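Local coordinates for DUF3224 domain-containing protein (Shewanella oneidensis, PDB 2OOJ), which is of unknown function but belongs to the DUF3224 family and packs its beta-strands face to face with a second copy in the crystal, at the interface of chains A and B. Sequence-based numbering; all coordinates share one arbitrary frame. Chains: chain A/B, Hypothetical protein.

Contact 1: the interface of chains A and B. Residues chain A 50-52, 65-67, 84-85; chain B 50-52, 64-67, 84-86.
Two valines from opposite chains pack near the centre of a two-fold face between beta-sheets. A:Val65 and B:Val65 slide past each other in opposite directions, with CG2 of A:Val65 3.5 Å from CG2 of B:Val65. Each CG2 takes the crowded position between backbone N and carbonyl carbon, while each CG1 lies anti to the carbonyl carbon (chi1 -65° in A:Val65) and turns to the partner's glutamine. CG1 of A:Val65 thus meets CG of B:Gln84 tip to tip at 3.5 Å. Beside the valines, A:Leu52 hides 84 Å²: its CD1 lies 3.3 Å from the backbone O of B:Glu50, and its CB packs 4.0 Å from CD1 of B:Ile67. A:Gln84 reaches B:Val65 tip to tip, its CG anti to the backbone N (chi1 -175°), and lays NE2 over the centre of the B:Phe86 ring, 3.4 Å above its plane. Amide and ring stand 80° apart. NE2 of A:Gln84 lies 3.1 Å from O of B:Tyr64, but its N-H points elsewhere. The looser margin is the glutamate side chains: B:Glu50 hides 18 Å², and OE1 of A:Glu50 stays 6.3 Å from OE1 of B:Glu50. The patch spans strands 43-55, 62-71 and 77-89 of chain A and their counterparts in chain B.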
loop_
_atom_site.group_PDB
_atom_site.type_symbol
_atom_site.label_atom_id
_atom_site.label_comp_id
_atom_site.label_asym_id
_atom_site.label_seq_id
_atom_site.Cartn_x
_atom_site.Cartn_y
_atom_site.Cartn_z
ATOM N N GLU A 50 2.745 3.933 9.263
ATOM C CA GLU A 50 1.294 4.140 9.198
ATOM C C GLU A 50 0.677 3.120 8.291
ATOM O O GLU A 50 1.358 2.543 7.446
ATOM C CB GLU A 50 0.914 5.543 8.732
ATOM C CG GLU A 50 1.366 6.631 9.709
ATOM C CD GLU A 50 0.866 8.013 9.359
ATOM O OE1 GLU A 50 -0.283 8.335 9.674
ATOM O OE2 GLU A 50 1.643 8.811 8.798
HETATM N N MSE A 51 -0.610 2.877 8.534
HETATM C CA MSE A 51 -1.419 1.965 7.749
HETATM C C MSE A 51 -2.631 2.696 7.249
HETATM O O MSE A 51 -3.172 3.531 7.957
HETATM C CB MSE A 51 -1.856 0.816 8.653
HETATM C CG MSE A 51 -2.981 0.023 8.116
HETATM SE SE MSE A 51 -3.404 -1.384 9.422
HETATM C CE MSE A 51 -2.203 -2.618 8.851
ATOM N N LEU A 52 -3.081 2.397 6.035
ATOM C CA LEU A 52 -4.392 2.869 5.555
ATOM C C LEU A 52 -5.256 1.627 5.301
ATOM O O LEU A 52 -4.756 0.592 4.854
ATOM C CB LEU A 52 -4.287 3.682 4.257
ATOM C CG LEU A 52 -3.254 4.803 4.216
ATOM C CD1 LEU A 52 -3.020 5.265 2.765
ATOM C CD2 LEU A 52 -3.728 5.932 5.109
ATOM N N VAL A 65 -2.997 -1.133 3.539
ATOM C CA VAL A 65 -1.628 -0.937 3.056
ATOM C C VAL A 65 -0.875 -0.272 4.189
ATOM O O VAL A 65 -1.480 0.410 5.025
ATOM C CB VAL A 65 -1.534 -0.062 1.771
ATOM C CG1 VAL A 65 -2.224 -0.769 0.535
ATOM C CG2 VAL A 65 -2.197 1.305 2.004
ATOM N N ALA A 66 0.435 -0.393 4.168
ATOM C CA ALA A 66 1.251 0.262 5.172
ATOM C C ALA A 66 2.687 0.463 4.713
ATOM O O ALA A 66 3.190 -0.217 3.795
ATOM C CB ALA A 66 1.184 -0.555 6.509
ATOM N N ILE A 67 3.351 1.415 5.351
ATOM C CA ILE A 67 4.795 1.572 5.240
ATOM C C ILE A 67 5.323 1.788 6.650
ATOM O O ILE A 67 4.770 2.597 7.415
ATOM C CB ILE A 67 5.201 2.748 4.326
ATOM C CG1 ILE A 67 4.987 2.398 2.849
ATOM C CG2 ILE A 67 6.667 3.118 4.484
ATOM C CD1 ILE A 67 5.305 3.524 1.890
ATOM N N GLN A 84 7.059 -2.521 3.266
ATOM C CA GLN A 84 5.878 -2.066 2.589
ATOM C C GLN A 84 4.874 -3.233 2.496
ATOM O O GLN A 84 5.223 -4.314 2.061
ATOM C CB GLN A 84 6.259 -1.551 1.215
ATOM C CG GLN A 84 5.118 -0.944 0.481
ATOM C CD GLN A 84 5.555 -0.139 -0.681
ATOM O OE1 GLN A 84 6.361 0.795 -0.524
ATOM N NE2 GLN A 84 5.060 -0.490 -1.878
ATOM N N HIS A 85 3.648 -2.946 2.876
ATOM C CA HIS A 85 2.530 -3.907 3.047
ATOM C C HIS A 85 1.400 -3.631 2.057
ATOM O O HIS A 85 0.983 -2.454 1.843
ATOM C CB HIS A 85 1.861 -3.754 4.401
ATOM C CG HIS A 85 2.758 -3.869 5.589
ATOM N ND1 HIS A 85 2.392 -4.592 6.704
ATOM C CD2 HIS A 85 3.935 -3.270 5.899
ATOM C CE1 HIS A 85 3.321 -4.462 7.638
ATOM N NE2 HIS A 85 4.277 -3.680 7.166
ATOM N N GLU B 50 -5.237 8.859 0.481
ATOM C CA GLU B 50 -3.919 9.170 0.930
ATOM C C GLU B 50 -2.929 8.174 0.374
ATOM O O GLU B 50 -3.298 7.077 -0.015
ATOM C CB GLU B 50 -3.841 9.195 2.454
ATOM C CG GLU B 50 -4.738 10.239 3.059
ATOM C CD GLU B 50 -4.557 10.355 4.558
ATOM O OE1 GLU B 50 -3.557 10.979 4.965
ATOM O OE2 GLU B 50 -5.372 9.784 5.310
HETATM N N MSE B 51 -1.677 8.611 0.336
HETATM C CA MSE B 51 -0.542 7.820 -0.054
HETATM C C MSE B 51 0.499 7.914 1.048
HETATM O O MSE B 51 0.581 8.918 1.763
HETATM C CB MSE B 51 0.026 8.404 -1.337
HETATM C CG MSE B 51 1.359 7.823 -1.775
HETATM SE SE MSE B 51 2.109 8.840 -3.329
HETATM C CE MSE B 51 1.237 10.301 -3.056
ATOM N N LEU B 52 1.283 6.855 1.175
ATOM C CA LEU B 52 2.437 6.772 2.063
ATOM C C LEU B 52 3.577 6.424 1.122
ATOM O O LEU B 52 3.382 5.657 0.195
ATOM C CB LEU B 52 2.238 5.677 3.105
ATOM C CG LEU B 52 0.980 5.800 3.950
ATOM C CD1 LEU B 52 0.817 4.552 4.815
ATOM C CD2 LEU B 52 1.016 7.105 4.792
ATOM N N TYR B 64 5.683 3.134 -2.740
ATOM C CA TYR B 64 4.546 3.854 -2.228
ATOM C C TYR B 64 3.320 2.911 -2.174
ATOM O O TYR B 64 3.284 1.870 -2.844
ATOM C CB TYR B 64 4.276 5.075 -3.087
ATOM C CG TYR B 64 3.394 4.856 -4.288
ATOM C CD1 TYR B 64 3.899 4.450 -5.507
ATOM C CD2 TYR B 64 2.033 5.087 -4.189
ATOM C CE1 TYR B 64 3.028 4.255 -6.614
ATOM C CE2 TYR B 64 1.183 4.900 -5.244
ATOM C CZ TYR B 64 1.675 4.488 -6.458
ATOM O OH TYR B 64 0.756 4.326 -7.504
ATOM N N VAL B 65 2.379 3.294 -1.347
ATOM C CA VAL B 65 1.051 2.644 -1.227
ATOM C C VAL B 65 0.029 3.783 -1.118
ATOM O O VAL B 65 0.411 4.915 -0.811
ATOM C CB VAL B 65 0.971 1.703 -0.030
ATOM C CG1 VAL B 65 2.007 0.630 -0.108
ATOM C CG2 VAL B 65 1.062 2.413 1.334
ATOM N N ALA B 66 -1.231 3.493 -1.423
ATOM C CA ALA B 66 -2.302 4.476 -1.369
ATOM C C ALA B 66 -3.623 3.725 -1.361
ATOM O O ALA B 66 -3.677 2.619 -1.862
ATOM C CB ALA B 66 -2.223 5.390 -2.581
ATOM N N ILE B 67 -4.658 4.362 -0.813
ATOM C CA ILE B 67 -6.054 3.953 -0.898
ATOM C C ILE B 67 -6.843 5.201 -1.207
ATOM O O ILE B 67 -6.664 6.236 -0.571
ATOM C CB ILE B 67 -6.551 3.329 0.437
ATOM C CG1 ILE B 67 -5.872 1.953 0.604
ATOM C CG2 ILE B 67 -8.061 3.160 0.488
ATOM C CD1 ILE B 67 -6.319 1.183 1.822
ATOM N N GLN B 84 -6.675 0.572 -4.579
ATOM C CA GLN B 84 -5.582 0.276 -3.652
ATOM C C GLN B 84 -4.344 0.058 -4.432
ATOM O O GLN B 84 -4.351 -0.749 -5.376
ATOM C CB GLN B 84 -5.916 -0.958 -2.809
ATOM C CG GLN B 84 -4.880 -1.228 -1.660
ATOM C CD GLN B 84 -5.390 -2.252 -0.672
ATOM O OE1 GLN B 84 -6.417 -2.040 -0.025
ATOM N NE2 GLN B 84 -4.657 -3.346 -0.513
ATOM N N HIS B 85 -3.306 0.841 -4.100
ATOM C CA HIS B 85 -2.049 0.877 -4.820
ATOM C C HIS B 85 -0.869 0.302 -4.020
ATOM O O HIS B 85 -0.694 0.572 -2.835
ATOM C CB HIS B 85 -1.606 2.326 -5.132
ATOM C CG HIS B 85 -2.651 3.218 -5.726
ATOM N ND1 HIS B 85 -2.367 4.042 -6.792
ATOM C CD2 HIS B 85 -3.925 3.503 -5.359
ATOM C CE1 HIS B 85 -3.426 4.789 -7.060
ATOM N NE2 HIS B 85 -4.392 4.467 -6.217
ATOM N N PHE B 86 0.012 -0.407 -4.711
ATOM C CA PHE B 86 1.259 -0.822 -4.134
ATOM C C PHE B 86 2.257 -0.719 -5.255
ATOM O O PHE B 86 2.120 -1.414 -6.252
ATOM C CB PHE B 86 1.142 -2.251 -3.664
ATOM C CG PHE B 86 2.410 -2.865 -3.121
ATOM C CD1 PHE B 86 3.352 -3.414 -3.966
ATOM C CD2 PHE B 86 2.575 -3.005 -1.753
ATOM C CE1 PHE B 86 4.488 -4.050 -3.454
ATOM C CE2 PHE B 86 3.694 -3.650 -1.214
ATOM C CZ PHE B 86 4.660 -4.160 -2.074
#

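Contact 2: the interface of chains A and B. Residues chain A 18, 34-36, 48-50; chain B 20-22.
The ring of B:Tyr21 carries the methyl group of A:Ala34 over the centre of one face, CB standing 3.5 Å above the ring plane in a CH-pi contact, and has CG of A:Asp36 in plane at its edge. Here a tyrosine from a loop of one DUF3224 subunit lies across strands 29-39 and 43-55 of the other. CG of B:Tyr21 is anti to its backbone N (chi1 -178°), which carries the phenol out across the strands; the residue hides 129 Å² against chain A. At the tip, the hydroxyl OH of B:Tyr21 donates to OD2 of A:Asp36 at 2.5 Å, using the syn lone pair of that oxygen. The carboxylate stands 84° from the ring. Its other oxygen, OD1 of A:Asp36, accepts from NE2 of A:Gln48 at 2.8 Å, again on the syn side and in the amide plane, so this second-shell amide should fix the carboxylate's rotation and may favour its charged form. At the root, the backbone N of B:Tyr21 donates to OE2 of A:Glu50 at 3.0 Å, nearly straight (172° at H) but from above the carboxylate plane. The aliphatic CG of A:Glu50 also packs 3.5 Å from CB of B:Tyr21. Next along the loop, CB of B:Ala22 packs 3.8 Å from CB of A:Gln48.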
loop_
_atom_site.group_PDB
_atom_site.type_symbol
_atom_site.label_atom_id
_atom_site.label_comp_id
_atom_site.label_asym_id
_atom_site.label_seq_id
_atom_site.Cartn_x
_atom_site.Cartn_y
_atom_site.Cartn_z
ATOM N N GLU A 18 -6.026 7.249 13.772
ATOM C CA GLU A 18 -5.829 8.616 13.274
ATOM C C GLU A 18 -7.003 9.030 12.400
ATOM O O GLU A 18 -7.852 8.226 12.108
ATOM C CB GLU A 18 -4.536 8.709 12.483
ATOM C CG GLU A 18 -3.307 8.313 13.278
ATOM C CD GLU A 18 -2.069 8.301 12.443
ATOM O OE1 GLU A 18 -2.050 7.569 11.423
ATOM O OE2 GLU A 18 -1.102 9.014 12.799
ATOM N N ALA A 34 -1.608 4.838 13.054
ATOM C CA ALA A 34 -0.174 4.854 13.339
ATOM C C ALA A 34 0.226 3.492 13.878
ATOM O O ALA A 34 -0.509 2.860 14.626
ATOM C CB ALA A 34 0.177 5.958 14.347
ATOM N N LEU A 35 1.394 3.010 13.458
ATOM C CA LEU A 35 1.879 1.683 13.802
ATOM C C LEU A 35 3.166 1.812 14.602
ATOM O O LEU A 35 4.064 2.561 14.236
ATOM C CB LEU A 35 2.220 0.844 12.547
ATOM C CG LEU A 35 1.257 0.575 11.404
ATOM C CD1 LEU A 35 1.932 -0.438 10.415
ATOM C CD2 LEU A 35 -0.043 0.057 11.908
ATOM N N ASP A 36 3.221 1.083 15.705
ATOM C CA ASP A 36 4.417 0.950 16.527
ATOM C C ASP A 36 4.566 -0.527 16.764
ATOM O O ASP A 36 3.619 -1.176 17.218
ATOM C CB ASP A 36 4.271 1.713 17.857
ATOM C CG ASP A 36 4.395 3.201 17.686
ATOM O OD1 ASP A 36 5.532 3.727 17.693
ATOM O OD2 ASP A 36 3.349 3.873 17.565
ATOM N N GLN A 48 8.163 2.012 13.358
ATOM C CA GLN A 48 7.089 2.966 13.313
ATOM C C GLN A 48 6.661 3.144 11.880
ATOM O O GLN A 48 7.477 3.142 10.973
ATOM C CB GLN A 48 7.547 4.328 13.814
ATOM C CG GLN A 48 7.669 4.357 15.286
ATOM C CD GLN A 48 7.756 5.738 15.816
ATOM O OE1 GLN A 48 8.516 6.559 15.296
ATOM N NE2 GLN A 48 7.019 6.005 16.894
ATOM N N GLY A 49 5.374 3.359 11.691
ATOM C CA GLY A 49 4.853 3.711 10.378
ATOM C C GLY A 49 3.401 4.047 10.417
ATOM O O GLY A 49 2.862 4.388 11.468
ATOM N N GLU A 50 2.745 3.933 9.263
ATOM C CA GLU A 50 1.294 4.140 9.198
ATOM C C GLU A 50 0.677 3.120 8.291
ATOM O O GLU A 50 1.358 2.543 7.446
ATOM C CB GLU A 50 0.914 5.543 8.732
ATOM C CG GLU A 50 1.366 6.631 9.709
ATOM C CD GLU A 50 0.866 8.013 9.359
ATOM O OE1 GLU A 50 -0.283 8.335 9.674
ATOM O OE2 GLU A 50 1.643 8.811 8.798
ATOM N N ALA B 20 3.958 12.796 8.182
ATOM C CA ALA B 20 4.136 11.373 8.427
ATOM C C ALA B 20 4.441 11.092 9.891
ATOM O O ALA B 20 5.255 11.783 10.517
ATOM C CB ALA B 20 5.249 10.831 7.550
ATOM N N TYR B 21 3.809 10.059 10.428
ATOM C CA TYR B 21 4.048 9.608 11.789
ATOM C C TYR B 21 5.476 9.197 12.067
ATOM O O TYR B 21 6.045 9.556 13.097
ATOM C CB TYR B 21 3.109 8.451 12.100
ATOM C CG TYR B 21 3.216 7.913 13.500
ATOM C CD1 TYR B 21 2.780 8.655 14.579
ATOM C CD2 TYR B 21 3.754 6.646 13.739
ATOM C CE1 TYR B 21 2.868 8.152 15.874
ATOM C CE2 TYR B 21 3.829 6.122 15.024
ATOM C CZ TYR B 21 3.374 6.885 16.086
ATOM O OH TYR B 21 3.452 6.386 17.371
ATOM N N ALA B 22 6.057 8.423 11.167
ATOM C CA ALA B 22 7.410 7.929 11.326
ATOM C C ALA B 22 8.437 8.836 10.636
ATOM O O ALA B 22 8.105 9.612 9.732
ATOM C CB ALA B 22 7.499 6.528 10.739
#

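Contact 3: the interface of chains A and B. Residues chain A 54, 56, 62-63, 86-88, 90, 95; chain B 67, 82, 84, 99, 101-102.
This flank of the two-fold, sheet-to-sheet interface holds the chains by a salt bridge and a hydrogen bond from a glutamine side-chain amide, set among apolar contacts, joining strands of chain A to strands and a following loop of chain B in the deposited dimer. A:Arg95 and B:Glu99 meet tip to tip. NH1 of A:Arg95 donates to OE1 of B:Glu99 at 2.9 Å, and NH2 of A:Arg95 donates to OE2 of B:Glu99, also at 2.9 Å. Each nitrogen takes one oxygen, an end-on grip on the syn lone pairs, with the planes 21° apart and so nearly coplanar. A:Arg95 bends at chi3 (-84°), whereas B:Glu99 runs extended from a CG in the crowded position. CB of A:Ile88 lies 3.8 Å above one face of the guanidinium. NE2 of B:Gln84 donates to the backbone O of A:Gly87 at 3.0 Å; the bond is straight and in the amide plane, although it enters from above the carbonyl plane. The same nitrogen sits 3.5 Å above the centre of the A:Phe86 ring. Farther along, CD of B:Pro102 touches CG2 of A:Ile88 at 3.7 Å. If this dimer forms in solution, the paired charges and directed amide hydrogen bond would fix the register of one subunit against the other.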
loop_
_atom_site.group_PDB
_atom_site.type_symbol
_atom_site.label_atom_id
_atom_site.label_comp_id
_atom_site.label_asym_id
_atom_site.label_seq_id
_atom_site.Cartn_x
_atom_site.Cartn_y
_atom_site.Cartn_z
ATOM N N ALA A 54 -9.407 0.062 4.142
ATOM C CA ALA A 54 -10.704 0.222 3.547
ATOM C C ALA A 54 -11.511 -1.048 3.868
ATOM O O ALA A 54 -11.126 -2.141 3.501
ATOM C CB ALA A 54 -10.566 0.415 2.019
ATOM N N THR A 56 -15.247 -2.820 3.581
ATOM C CA THR A 56 -16.409 -2.788 2.683
ATOM C C THR A 56 -17.633 -3.274 3.450
ATOM O O THR A 56 -17.525 -3.671 4.603
ATOM C CB THR A 56 -16.185 -3.701 1.427
ATOM O OG1 THR A 56 -16.313 -5.088 1.781
ATOM C CG2 THR A 56 -14.832 -3.440 0.804
ATOM N N ALA A 62 -11.930 -6.503 2.797
ATOM C CA ALA A 62 -11.254 -5.279 3.218
ATOM C C ALA A 62 -9.878 -5.179 2.577
ATOM O O ALA A 62 -9.368 -6.151 2.050
ATOM C CB ALA A 62 -11.101 -5.264 4.712
ATOM N N GLY A 63 -9.291 -3.985 2.584
ATOM C CA GLY A 63 -7.922 -3.828 2.107
ATOM C C GLY A 63 -7.117 -3.015 3.099
ATOM O O GLY A 63 -7.656 -2.148 3.789
ATOM N N PHE A 86 0.841 -4.713 1.525
ATOM C CA PHE A 86 -0.373 -4.689 0.706
ATOM C C PHE A 86 -1.146 -5.938 1.102
ATOM O O PHE A 86 -0.627 -7.021 0.962
ATOM C CB PHE A 86 -0.015 -4.728 -0.794
ATOM C CG PHE A 86 -1.194 -4.780 -1.747
ATOM C CD1 PHE A 86 -1.859 -5.972 -2.006
ATOM C CD2 PHE A 86 -1.583 -3.654 -2.443
ATOM C CE1 PHE A 86 -2.924 -6.013 -2.908
ATOM C CE2 PHE A 86 -2.630 -3.691 -3.349
ATOM C CZ PHE A 86 -3.308 -4.883 -3.558
ATOM N N GLY A 87 -2.374 -5.752 1.577
ATOM C CA GLY A 87 -3.257 -6.851 1.992
ATOM C C GLY A 87 -4.644 -6.699 1.415
ATOM O O GLY A 87 -5.180 -5.609 1.379
ATOM N N ILE A 88 -5.205 -7.806 0.939
ATOM C CA ILE A 88 -6.597 -7.852 0.520
ATOM C C ILE A 88 -7.192 -9.091 1.162
ATOM O O ILE A 88 -6.691 -10.189 0.938
ATOM C CB ILE A 88 -6.765 -8.000 -1.016
ATOM C CG1 ILE A 88 -6.257 -6.755 -1.777
ATOM C CG2 ILE A 88 -8.288 -8.276 -1.365
ATOM C CD1 ILE A 88 -7.132 -5.563 -1.598
ATOM N N THR A 90 -10.623 -11.166 1.207
ATOM C CA THR A 90 -11.936 -11.347 0.546
ATOM C C THR A 90 -12.473 -12.681 0.986
ATOM O O THR A 90 -12.017 -13.706 0.504
ATOM C CB THR A 90 -11.869 -11.317 -0.981
ATOM O OG1 THR A 90 -10.942 -10.300 -1.409
ATOM C CG2 THR A 90 -13.280 -11.030 -1.551
ATOM N N ARG A 95 -4.779 -12.211 1.189
ATOM C CA ARG A 95 -3.573 -12.115 0.369
ATOM C C ARG A 95 -2.746 -11.038 1.060
ATOM O O ARG A 95 -3.249 -9.935 1.194
ATOM C CB ARG A 95 -3.903 -11.533 -0.998
ATOM C CG ARG A 95 -4.125 -12.451 -2.137
ATOM C CD ARG A 95 -4.065 -11.626 -3.418
ATOM N NE ARG A 95 -5.338 -10.980 -3.737
ATOM C CZ ARG A 95 -5.465 -9.846 -4.425
ATOM N NH1 ARG A 95 -4.391 -9.172 -4.846
ATOM N NH2 ARG A 95 -6.674 -9.369 -4.673
ATOM N N ILE B 67 -4.658 4.362 -0.813
ATOM C CA ILE B 67 -6.054 3.953 -0.898
ATOM C C ILE B 67 -6.843 5.201 -1.207
ATOM O O ILE B 67 -6.664 6.236 -0.571
ATOM C CB ILE B 67 -6.551 3.329 0.437
ATOM C CG1 ILE B 67 -5.872 1.953 0.604
ATOM C CG2 ILE B 67 -8.061 3.160 0.488
ATOM C CD1 ILE B 67 -6.319 1.183 1.822
ATOM N N VAL B 82 -13.310 1.631 -4.373
ATOM C CA VAL B 82 -11.993 1.965 -3.810
ATOM C C VAL B 82 -10.880 1.370 -4.644
ATOM O O VAL B 82 -10.946 0.209 -5.019
ATOM C CB VAL B 82 -11.863 1.479 -2.339
ATOM C CG1 VAL B 82 -10.376 1.616 -1.771
ATOM C CG2 VAL B 82 -12.843 2.287 -1.468
ATOM N N GLN B 84 -6.675 0.572 -4.579
ATOM C CA GLN B 84 -5.582 0.276 -3.652
ATOM C C GLN B 84 -4.344 0.058 -4.432
ATOM O O GLN B 84 -4.351 -0.749 -5.376
ATOM C CB GLN B 84 -5.916 -0.958 -2.809
ATOM C CG GLN B 84 -4.880 -1.228 -1.660
ATOM C CD GLN B 84 -5.390 -2.252 -0.672
ATOM O OE1 GLN B 84 -6.417 -2.040 -0.025
ATOM N NE2 GLN B 84 -4.657 -3.346 -0.513
ATOM N N GLU B 99 -5.523 -2.161 -7.876
ATOM C CA GLU B 99 -6.755 -2.955 -8.045
ATOM C C GLU B 99 -7.924 -2.320 -7.321
ATOM O O GLU B 99 -7.755 -1.578 -6.358
ATOM C CB GLU B 99 -6.542 -4.394 -7.596
ATOM C CG GLU B 99 -6.557 -4.635 -6.145
ATOM C CD GLU B 99 -6.466 -6.116 -5.810
ATOM O OE1 GLU B 99 -5.365 -6.657 -5.924
ATOM O OE2 GLU B 99 -7.485 -6.729 -5.417
ATOM N N VAL B 101 -10.710 -2.726 -4.681
ATOM C CA VAL B 101 -10.834 -3.531 -3.500
ATOM C C VAL B 101 -12.143 -4.283 -3.669
ATOM O O VAL B 101 -13.187 -3.654 -3.858
ATOM C CB VAL B 101 -10.829 -2.714 -2.212
ATOM C CG1 VAL B 101 -11.003 -3.606 -0.989
ATOM C CG2 VAL B 101 -9.474 -1.953 -2.074
ATOM N N PRO B 102 -12.085 -5.607 -3.576
ATOM C CA PRO B 102 -13.303 -6.448 -3.734
ATOM C C PRO B 102 -14.433 -6.046 -2.837
ATOM O O PRO B 102 -14.236 -5.878 -1.641
ATOM C CB PRO B 102 -12.805 -7.845 -3.392
ATOM C CG PRO B 102 -11.339 -7.796 -3.803
ATOM C CD PRO B 102 -10.891 -6.447 -3.348
#

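Contact 1 lies between the others: the C-alpha centres of contacts 1 and 2 are about 12 Å apart, those of contacts 1 and 3 about 11 Å, and those of contacts 2 and 3 about 20 Å. A:Glu50 belongs to contacts 1 and 2, while B:Ile67 and B:Gln84 belong to contacts 1 and 3. Strand 43-55 of chain A contributes to all three; the polar bonds of contact 3 and the hydroxyl bond of contact 2 use other strands of chain A, on either side of an apolar middle. Two-fold symmetry repeats each fastening, compatible with a stable homodimer, although the structure alone does not establish the oligomeric state in solution.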